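Local coordinates for protein phosphatase (Thermotoga maritima, PDB 1NF2) that probably acts as a magnesium-dependent phosphatase of the haloacid dehalogenase (HAD) family, at residues L219-N233 with K237-N249. Sequence-based numbering, arbitrary orientation.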
loop_
_atom_site.group_PDB
_atom_site.type_symbol
_atom_site.label_atom_id
_atom_site.label_comp_id
_atom_site.label_asym_id
_atom_site.label_seq_id
_atom_site.Cartn_x
_atom_site.Cartn_y
_atom_site.Cartn_z
ATOM N N LEU A 219 -5.502 0.615 10.040
ATOM C CA LEU A 219 -6.595 0.932 10.946
ATOM C C LEU A 219 -7.905 1.093 10.153
ATOM O O LEU A 219 -8.994 0.761 10.636
ATOM C CB LEU A 219 -6.242 2.221 11.686
ATOM C CG LEU A 219 -6.901 2.601 13.007
ATOM C CD1 LEU A 219 -6.767 1.471 14.014
ATOM C CD2 LEU A 219 -6.222 3.867 13.529
ATOM N N PHE A 220 -7.793 1.599 8.929
ATOM C CA PHE A 220 -8.958 1.792 8.072
ATOM C C PHE A 220 -9.614 0.454 7.712
ATOM O O PHE A 220 -10.831 0.388 7.552
ATOM C CB PHE A 220 -8.553 2.529 6.786
ATOM C CG PHE A 220 -8.241 3.996 6.985
ATOM C CD1 PHE A 220 -9.266 4.931 7.099
ATOM C CD2 PHE A 220 -6.920 4.440 7.046
ATOM C CE1 PHE A 220 -8.979 6.297 7.266
ATOM C CE2 PHE A 220 -6.621 5.792 7.213
ATOM C CZ PHE A 220 -7.653 6.727 7.322
ATOM N N MET A 221 -8.812 -0.605 7.572
ATOM C CA MET A 221 -9.343 -1.925 7.227
ATOM C C MET A 221 -10.112 -2.565 8.381
ATOM O O MET A 221 -11.041 -3.343 8.166
ATOM C CB MET A 221 -8.214 -2.869 6.788
ATOM C CG MET A 221 -7.574 -2.489 5.444
ATOM S SD MET A 221 -6.506 -3.754 4.714
ATOM C CE MET A 221 -7.316 -4.084 3.421
ATOM N N PHE A 222 -9.713 -2.232 9.604
ATOM C CA PHE A 222 -10.352 -2.767 10.796
ATOM C C PHE A 222 -11.859 -2.578 10.812
ATOM O O PHE A 222 -12.601 -3.464 11.253
ATOM C CB PHE A 222 -9.765 -2.117 12.048
ATOM C CG PHE A 222 -8.520 -2.782 12.557
ATOM C CD1 PHE A 222 -7.997 -2.432 13.791
ATOM C CD2 PHE A 222 -7.880 -3.762 11.816
ATOM C CE1 PHE A 222 -6.858 -3.046 14.282
ATOM C CE2 PHE A 222 -6.740 -4.383 12.299
ATOM C CZ PHE A 222 -6.230 -4.022 13.535
ATOM N N GLU A 223 -12.303 -1.416 10.340
ATOM C CA GLU A 223 -13.722 -1.084 10.316
ATOM C C GLU A 223 -14.500 -1.992 9.377
ATOM O O GLU A 223 -15.719 -2.109 9.482
ATOM C CB GLU A 223 -13.909 0.374 9.889
ATOM C CG GLU A 223 -12.832 1.323 10.411
ATOM C CD GLU A 223 -12.688 1.298 11.924
ATOM O OE1 GLU A 223 -11.777 1.979 12.441
ATOM O OE2 GLU A 223 -13.481 0.605 12.599
ATOM N N GLU A 224 -13.790 -2.638 8.463
ATOM C CA GLU A 224 -14.410 -3.534 7.495
ATOM C C GLU A 224 -14.236 -5.027 7.805
ATOM O O GLU A 224 -14.519 -5.873 6.955
ATOM C CB GLU A 224 -13.831 -3.254 6.110
ATOM C CG GLU A 224 -13.942 -1.802 5.669
ATOM C CD GLU A 224 -15.374 -1.300 5.696
ATOM O OE1 GLU A 224 -16.256 -2.002 5.167
ATOM O OE2 GLU A 224 -15.614 -0.203 6.242
ATOM N N ALA A 225 -13.779 -5.365 9.008
ATOM C CA ALA A 225 -13.564 -6.775 9.342
ATOM C C ALA A 225 -14.279 -7.252 10.600
ATOM O O ALA A 225 -14.577 -6.463 11.500
ATOM C CB ALA A 225 -12.066 -7.045 9.472
ATOM N N GLY A 226 -14.544 -8.554 10.654
ATOM C CA GLY A 226 -15.202 -9.136 11.815
ATOM C C GLY A 226 -14.221 -9.435 12.941
ATOM O O GLY A 226 -14.601 -9.435 14.103
ATOM N N LEU A 227 -12.959 -9.701 12.603
ATOM C CA LEU A 227 -11.935 -9.987 13.619
ATOM C C LEU A 227 -10.709 -9.113 13.355
ATOM O O LEU A 227 -10.239 -9.038 12.223
ATOM C CB LEU A 227 -11.537 -11.469 13.583
ATOM C CG LEU A 227 -10.494 -11.905 14.625
ATOM C CD1 LEU A 227 -11.029 -11.641 16.019
ATOM C CD2 LEU A 227 -10.168 -13.388 14.452
ATOM N N ARG A 228 -10.194 -8.459 14.396
ATOM C CA ARG A 228 -9.040 -7.564 14.233
ATOM C C ARG A 228 -7.781 -7.961 15.020
ATOM O O ARG A 228 -7.785 -8.003 16.249
ATOM C CB ARG A 228 -9.458 -6.136 14.603
ATOM C CG ARG A 228 -10.662 -5.647 13.798
ATOM C CD ARG A 228 -11.096 -4.255 14.210
ATOM N NE ARG A 228 -11.709 -4.233 15.531
ATOM C CZ ARG A 228 -12.941 -4.654 15.788
ATOM N NH1 ARG A 228 -13.696 -5.130 14.805
ATOM N NH2 ARG A 228 -13.414 -4.605 17.030
ATOM N N VAL A 229 -6.697 -8.217 14.296
ATOM C CA VAL A 229 -5.439 -8.632 14.908
ATOM C C VAL A 229 -4.331 -7.608 14.695
ATOM O O VAL A 229 -3.991 -7.282 13.561
ATOM C CB VAL A 229 -4.946 -9.986 14.316
ATOM C CG1 VAL A 229 -3.739 -10.489 15.114
ATOM C CG2 VAL A 229 -6.070 -11.019 14.335
ATOM N N ALA A 230 -3.779 -7.107 15.794
ATOM C CA ALA A 230 -2.689 -6.138 15.749
ATOM C C ALA A 230 -1.380 -6.869 15.998
ATOM O O ALA A 230 -1.321 -7.771 16.831
ATOM C CB ALA A 230 -2.883 -5.076 16.818
ATOM N N MET A 231 -0.336 -6.489 15.273
ATOM C CA MET A 231 0.963 -7.104 15.457
ATOM C C MET A 231 1.494 -6.538 16.771
ATOM O O MET A 231 1.093 -5.449 17.185
ATOM C CB MET A 231 1.893 -6.742 14.287
ATOM C CG MET A 231 1.427 -7.280 12.935
ATOM S SD MET A 231 0.887 -9.033 13.016
ATOM C CE MET A 231 1.233 -9.551 11.740
ATOM N N GLU A 232 2.371 -7.271 17.452
ATOM C CA GLU A 232 2.923 -6.757 18.706
ATOM C C GLU A 232 3.724 -5.465 18.463
ATOM O O GLU A 232 3.852 -4.628 19.349
ATOM C CB GLU A 232 3.827 -7.794 19.379
ATOM C CG GLU A 232 4.433 -7.265 20.677
ATOM C CD GLU A 232 5.276 -8.282 21.439
ATOM O OE1 GLU A 232 5.976 -7.857 22.389
ATOM O OE2 GLU A 232 5.237 -9.492 21.107
ATOM N N ASN A 233 4.263 -5.313 17.263
ATOM C CA ASN A 233 5.035 -4.125 16.927
ATOM C C ASN A 233 4.142 -2.963 16.458
ATOM O O ASN A 233 4.647 -1.904 16.101
ATOM C CB ASN A 233 6.056 -4.472 15.835
ATOM C CG ASN A 233 5.471 -5.374 14.773
ATOM O OD1 ASN A 233 5.157 -6.538 15.042
ATOM N ND2 ASN A 233 5.299 -4.844 13.564
ATOM N N LYS A 237 -2.215 2.958 19.063
ATOM C CA LYS A 237 -3.563 3.170 18.559
ATOM C C LYS A 237 -4.149 1.924 17.881
ATOM O O LYS A 237 -5.324 1.623 18.051
ATOM C CB LYS A 237 -3.565 4.350 17.580
ATOM C CG LYS A 237 -4.941 4.927 17.303
ATOM C CD LYS A 237 -4.890 6.049 16.276
ATOM C CE LYS A 237 -6.285 6.608 16.021
ATOM N NZ LYS A 237 -6.324 7.553 14.868
ATOM N N VAL A 238 -3.335 1.213 17.109
ATOM C CA VAL A 238 -3.798 0.015 16.414
ATOM C C VAL A 238 -4.125 -1.125 17.370
ATOM O O VAL A 238 -5.126 -1.824 17.194
ATOM C CB VAL A 238 -2.753 -0.466 15.375
ATOM C CG1 VAL A 238 -3.036 -1.920 14.948
ATOM C CG2 VAL A 238 -2.807 0.440 14.155
ATOM N N LYS A 239 -3.290 -1.307 18.386
ATOM C CA LYS A 239 -3.522 -2.370 19.349
ATOM C C LYS A 239 -4.818 -2.153 20.114
ATOM O O LYS A 239 -5.565 -3.101 20.374
ATOM C CB LYS A 239 -2.347 -2.463 20.319
ATOM C CG LYS A 239 -1.044 -2.788 19.622
ATOM C CD LYS A 239 -0.039 -3.432 20.555
ATOM C CE LYS A 239 1.132 -2.521 20.814
ATOM N NZ LYS A 239 2.318 -3.303 21.254
ATOM N N GLU A 240 -5.089 -0.898 20.456
ATOM C CA GLU A 240 -6.290 -0.554 21.208
ATOM C C GLU A 240 -7.568 -0.722 20.393
ATOM O O GLU A 240 -8.655 -0.791 20.951
ATOM C CB GLU A 240 -6.184 0.882 21.729
ATOM C CG GLU A 240 -4.986 1.097 22.633
ATOM C CD GLU A 240 -4.870 2.522 23.129
ATOM O OE1 GLU A 240 -4.892 3.450 22.291
ATOM O OE2 GLU A 240 -4.743 2.714 24.355
ATOM N N ALA A 241 -7.436 -0.795 19.076
ATOM C CA ALA A 241 -8.599 -0.965 18.211
ATOM C C ALA A 241 -8.741 -2.414 17.773
ATOM O O ALA A 241 -9.740 -2.790 17.167
ATOM C CB ALA A 241 -8.474 -0.073 16.981
ATOM N N SER A 242 -7.735 -3.226 18.074
ATOM C CA SER A 242 -7.754 -4.631 17.677
ATOM C C SER A 242 -8.523 -5.476 18.681
ATOM O O SER A 242 -8.933 -4.997 19.734
ATOM C CB SER A 242 -6.325 -5.176 17.594
ATOM O OG SER A 242 -5.816 -5.388 18.907
ATOM N N ASP A 243 -8.698 -6.748 18.344
ATOM C CA ASP A 243 -9.362 -7.694 19.234
ATOM C C ASP A 243 -8.282 -8.499 19.947
ATOM O O ASP A 243 -8.384 -8.782 21.141
ATOM C CB ASP A 243 -10.241 -8.655 18.441
ATOM C CG ASP A 243 -11.487 -7.989 17.912
ATOM O OD1 ASP A 243 -12.270 -7.484 18.744
ATOM O OD2 ASP A 243 -11.669 -7.972 16.675
ATOM N N ILE A 244 -7.242 -8.840 19.192
ATOM C CA ILE A 244 -6.136 -9.647 19.697
ATOM C C ILE A 244 -4.814 -9.049 19.235
ATOM O O ILE A 244 -4.708 -8.564 18.112
ATOM C CB ILE A 244 -6.187 -11.096 19.130
ATOM C CG1 ILE A 244 -7.568 -11.715 19.364
ATOM C CG2 ILE A 244 -5.090 -11.938 19.777
ATOM C CD1 ILE A 244 -7.914 -11.935 20.824
ATOM N N VAL A 245 -3.807 -9.080 20.099
ATOM C CA VAL A 245 -2.478 -8.593 19.728
ATOM C C VAL A 245 -1.567 -9.824 19.757
ATOM O O VAL A 245 -1.267 -10.384 20.809
ATOM C CB VAL A 245 -1.978 -7.496 20.698
ATOM C CG1 VAL A 245 -2.345 -7.850 22.104
ATOM C CG2 VAL A 245 -0.457 -7.326 20.567
ATOM N N THR A 246 -1.164 -10.250 18.574
ATOM C CA THR A 246 -0.335 -11.426 18.417
ATOM C C THR A 246 1.131 -11.078 18.619
ATOM O O THR A 246 1.461 -10.038 19.206
ATOM C CB THR A 246 -0.571 -12.047 17.016
ATOM O OG1 THR A 246 0.150 -13.283 16.901
ATOM C CG2 THR A 246 -0.135 -11.079 15.907
ATOM N N LEU A 247 2.008 -11.956 18.149
ATOM C CA LEU A 247 3.436 -11.737 18.274
ATOM C C LEU A 247 3.901 -10.705 17.256
ATOM O O LEU A 247 3.112 -10.126 16.506
ATOM C CB LEU A 247 4.198 -13.042 18.050
ATOM C CG LEU A 247 3.881 -14.191 19.012
ATOM C CD1 LEU A 247 4.740 -15.395 18.662
ATOM C CD2 LEU A 247 4.131 -13.751 20.451
ATOM N N THR A 248 5.206 -10.500 17.233
ATOM C CA THR A 248 5.842 -9.554 16.340
ATOM C C THR A 248 5.934 -10.107 14.913
ATOM O O THR A 248 5.782 -11.307 14.693
ATOM C CB THR A 248 7.242 -9.224 16.912
ATOM O OG1 THR A 248 7.306 -7.833 17.238
ATOM C CG2 THR A 248 8.332 -9.610 15.954
ATOM N N ASN A 249 6.177 -9.231 13.942
ATOM C CA ASN A 249 6.292 -9.658 12.554
ATOM C C ASN A 249 7.630 -10.352 12.291
ATOM O O ASN A 249 7.803 -11.014 11.269
ATOM C CB ASN A 249 6.124 -8.462 11.598
ATOM C CG ASN A 249 7.256 -7.452 11.708
ATOM O OD1 ASN A 249 7.809 -7.009 10.694
ATOM N ND2 ASN A 249 7.599 -7.074 12.931
HETATM O O HOH W 1 -14.475 -7.471 16.414
#
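Val-238 sits at the apolar centre: its CG1 lies 3.7 Å from Ala-230 CB and also touches Phe-222 CE1, while CG2 faces Leu-219 CD1; the Val-238 carbonyl O lies at the ring edge. Leu-219 turns CG away from its backbone N (chi1 -159°), which brings CD1 to Ala-241 CB, 3.8 Å away, and CD2 to the aliphatic chain of Lys-237, which crosses it at about a right angle. One face of the Phe-222 ring is covered by Arg-228 CB. Beyond it the Arg-228 chain bends at chi3 (-71°), and NE donates to Ala-241 O at 2.9 Å, in the guanidinium plane. Asp-243 OD2 lies over the guanidinium face and takes Arg-228 N (2.8 Å) on its anti lone pair; Asp-243 OD1, 3.5 Å from Arg-228 NH2, forms a salt bridge from well outside that plane. A leucine in place of Arg-228 would probably leave the Ala-241 carbonyl without its side-chain donor and Asp-243 with only the backbone N-H. Farther along, Lys-239 NZ reaches Glu-232 O at 2.8 Å, and Asn-249 N donates to OD1 of Asn-233, whose ND2 bonds Gly-11 O. Parallel strands 227-230 and 244-245, linked through helix 236-241, form a beta-alpha-beta unit at the sheet edge, with strand 209-213 flanking 227-230 and helix 253-258 packing against Met-231 and Thr-246.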